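PDB 4UHQ: large component of pyocin AP41 from Pseudomonas aeruginosa, which is a bacteriocin whose DNase domain, the part crystallised here, probably kills competing bacteria by cutting their DNA as an HNH endonuclease. Local coordinates for residues L78-A82 with E92-I96. Residues are numbered along the deposited sequence; the frame is centred on the assembly and turned at random.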
ATOM      1  N   LEU A  78     -10.279   2.031   5.695  1.00 20.10           N
ATOM      2  CA  LEU A  78      -9.451   3.235   5.712  1.00 18.77           C
ATOM      3  C   LEU A  78      -7.999   2.940   6.009  1.00 19.00           C
ATOM      4  O   LEU A  78      -7.678   1.997   6.713  1.00 18.90           O
ATOM      5  CB  LEU A  78      -9.972   4.212   6.769  1.00 20.42           C
ATOM      6  CG  LEU A  78     -11.421   4.590   6.545  1.00 23.64           C
ATOM      7  CD1 LEU A  78     -11.917   5.392   7.761  1.00 28.71           C
ATOM      8  CD2 LEU A  78     -11.553   5.418   5.302  1.00 29.51           C
ATOM      9  N   ALA A  79      -7.091   3.715   5.426  1.00 19.25           N
ATOM     10  CA  ALA A  79      -5.693   3.480   5.672  1.00 17.38           C
ATOM     11  C   ALA A  79      -5.281   3.775   7.101  1.00 17.30           C
ATOM     12  O   ALA A  79      -5.789   4.700   7.726  1.00 18.98           O
ATOM     13  CB  ALA A  79      -4.842   4.325   4.707  1.00 18.97           C
ATOM     14  N   PRO A  80      -4.298   3.016   7.609  1.00 16.26           N
ATOM     15  CA  PRO A  80      -3.843   3.278   8.976  1.00 15.96           C
ATOM     16  C   PRO A  80      -2.929   4.509   8.977  1.00 17.16           C
ATOM     17  O   PRO A  80      -2.329   4.849   7.936  1.00 18.54           O
ATOM     18  CB  PRO A  80      -3.046   2.027   9.351  1.00 18.49           C
ATOM     19  CG  PRO A  80      -2.599   1.418   8.023  1.00 18.49           C
ATOM     20  CD  PRO A  80      -3.622   1.866   6.992  1.00 17.37           C
ATOM     21  N   TYR A  81      -2.869   5.195  10.087  1.00 17.35           N
ATOM     22  CA  TYR A  81      -1.991   6.360  10.249  1.00 18.25           C
ATOM     23  C   TYR A  81      -0.573   5.946  10.494  1.00 18.71           C
ATOM     24  O   TYR A  81      -0.278   5.027  11.261  1.00 20.49           O
ATOM     25  CB  TYR A  81      -2.458   7.200  11.456  1.00 19.19           C
ATOM     26  CG  TYR A  81      -3.777   7.873  11.260  1.00 18.22           C
ATOM     27  CD1 TYR A  81      -4.954   7.219  11.610  1.00 18.57           C
ATOM     28  CD2 TYR A  81      -3.866   9.151  10.727  1.00 20.57           C
ATOM     29  CE1 TYR A  81      -6.181   7.825  11.467  1.00 20.30           C
ATOM     30  CE2 TYR A  81      -5.093   9.777  10.570  1.00 19.94           C
ATOM     31  CZ  TYR A  81      -6.247   9.094  10.916  1.00 23.00           C
ATOM     32  OH  TYR A  81      -7.466   9.709  10.757  1.00 26.25           O
ATOM     33  N   ALA A  82       0.344   6.666   9.856  1.00 18.81           N
ATOM     34  CA  ALA A  82       1.776   6.533  10.143  1.00 19.11           C
ATOM     35  C   ALA A  82       2.174   7.426  11.321  1.00 22.35           C
ATOM     36  O   ALA A  82       1.419   8.333  11.669  1.00 23.32           O
ATOM     37  CB  ALA A  82       2.595   6.914   8.869  1.00 21.77           C
ATOM     38  N   GLU A  92      -1.167  11.803   6.150  1.00 21.60           N
ATOM     39  CA  GLU A  92      -0.787  11.241   7.432  1.00 20.28           C
ATOM     40  C   GLU A  92      -0.834   9.730   7.462  1.00 21.95           C
ATOM     41  O   GLU A  92      -0.456   9.124   8.469  1.00 23.83           O
ATOM     42  CB  GLU A  92      -1.746  11.774   8.505  1.00 22.07           C
ATOM     43  CG  GLU A  92      -1.740  13.269   8.529  1.00 23.78           C
ATOM     44  CD  GLU A  92      -2.643  13.843   9.596  1.00 27.13           C
ATOM     45  OE1 GLU A  92      -3.695  13.232   9.895  1.00 28.15           O
ATOM     46  OE2 GLU A  92      -2.283  14.910  10.122  1.00 33.53           O
ATOM     47  N   LYS A  93      -1.345   9.116   6.399  1.00 19.75           N
ATOM     48  CA  LYS A  93      -1.615   7.697   6.441  1.00 19.29           C
ATOM     49  C   LYS A  93      -0.685   6.935   5.501  1.00 18.21           C
ATOM     50  O   LYS A  93      -0.201   7.458   4.493  1.00 18.77           O
ATOM     51  CB  LYS A  93      -3.070   7.431   6.036  1.00 18.87           C
ATOM     52  CG  LYS A  93      -4.075   8.177   6.905  1.00 20.16           C
ATOM     53  CD  LYS A  93      -5.521   7.993   6.435  1.00 21.62           C
ATOM     54  CE  LYS A  93      -6.392   8.967   7.237  1.00 27.89           C
ATOM     55  NZ  LYS A  93      -7.858   8.619   7.080  1.00 30.80           N
ATOM     56  N   PHE A  94      -0.504   5.648   5.808  1.00 18.01           N
ATOM     57  CA  PHE A  94       0.216   4.785   4.884  1.00 18.05           C
ATOM     58  C   PHE A  94      -0.435   4.832   3.500  1.00 19.19           C
ATOM     59  O   PHE A  94      -1.665   4.850   3.353  1.00 18.98           O
ATOM     60  CB  PHE A  94       0.251   3.345   5.443  1.00 19.17           C
ATOM     61  CG  PHE A  94       1.167   3.187   6.615  1.00 17.66           C
ATOM     62  CD1 PHE A  94       2.486   2.911   6.427  1.00 21.26           C
ATOM     63  CD2 PHE A  94       0.661   3.234   7.906  1.00 19.08           C
ATOM     64  CE1 PHE A  94       3.354   2.750   7.513  1.00 21.71           C
ATOM     65  CE2 PHE A  94       1.517   3.076   8.986  1.00 19.34           C
ATOM     66  CZ  PHE A  94       2.830   2.810   8.793  1.00 21.24           C
ATOM     67  N   GLU A  95       0.423   4.877   2.493  1.00 17.42           N
ATOM     68  CA  GLU A  95       0.014   5.026   1.102  1.00 17.25           C
ATOM     69  C   GLU A  95       0.387   3.822   0.281  1.00 16.55           C
ATOM     70  O   GLU A  95       1.383   3.174   0.564  1.00 16.54           O
ATOM     71  CB  GLU A  95       0.692   6.301   0.493  1.00 18.51           C
ATOM     72  CG  GLU A  95       0.080   7.559   1.157  1.00 19.20           C
ATOM     73  CD  GLU A  95       0.676   8.859   0.728  1.00 24.83           C
ATOM     74  OE1 GLU A  95       1.684   8.834  -0.013  1.00 23.29           O
ATOM     75  OE2 GLU A  95       0.146   9.911   1.169  1.00 27.48           O
ATOM     76  N   ILE A  96      -0.414   3.534  -0.745  1.00 16.48           N
ATOM     77  CA  ILE A  96      -0.101   2.490  -1.702  1.00 16.40           C
ATOM     78  C   ILE A  96       0.558   3.164  -2.909  1.00 18.25           C
ATOM     79  O   ILE A  96      -0.073   4.012  -3.560  1.00 22.11           O
ATOM     80  CB  ILE A  96      -1.374   1.760  -2.120  1.00 17.45           C
ATOM     81  CG1 ILE A  96      -2.103   1.192  -0.911  1.00 19.94           C
ATOM     82  CG2 ILE A  96      -0.985   0.620  -3.105  1.00 21.70           C
ATOM     83  CD1 ILE A  96      -3.517   0.701  -1.269  1.00 23.66           C
TER
HETATM   84  O   HOH W   1      -7.724   6.245   8.726  1.00 27.33           O
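Lys93 and Tyr81 both start with CG anti to their own carbonyl carbon (chi1 -57° and -68°), and from there the two side chains run alongside each other in the same direction. The lysine stays extended to its tip and passes along one face of the tyrosine ring: CG of Lys93 sits above the rim of that face, and its CE comes within 3.7 Å of Tyr81 CE2. Further out, a water accepts a hydrogen bond from Lys93 NZ (2.9 Å) and donates one to Ala79 O (2.7 Å), tying the ammonium back to the 78-82 backbone. Glu92 travels the same way on another side of the ring, its OE1 near the ring plane at the edge, 3.8 Å from Tyr81 CE2, with the carboxylate turned well out of the ring plane.

The backbones are joined by a single beta bridge, Tyr81 with Lys93. Phe94 N donates to Pro80 O and Ala82 N to Glu92 O, both at 2.9 Å. This bridge joins the loop after helix 68-75 to the lead-in of strand 95-98, within the HNH region of a colicin/pyocin-type DNase; the next residue after Phe94, Glu95, points away from the 78-82 loop, and its OE1 is hydrogen-bonded to ND1 of His122, a nickel ligand.

The Phe94 ring turns back over the 78-82 chain. Ala82 CB makes a CH-pi contact over one face, 4.1 Å from the centroid and 16° off the normal, while Pro80 CG meets Phe94 CD2 at 3.7 Å, the two side chains crossing at about a right angle. Pro80 also packs on Trp53 of helix 45-57, and the Tyr81 ring meets Phe73 of helix 68-75 edge-to-face.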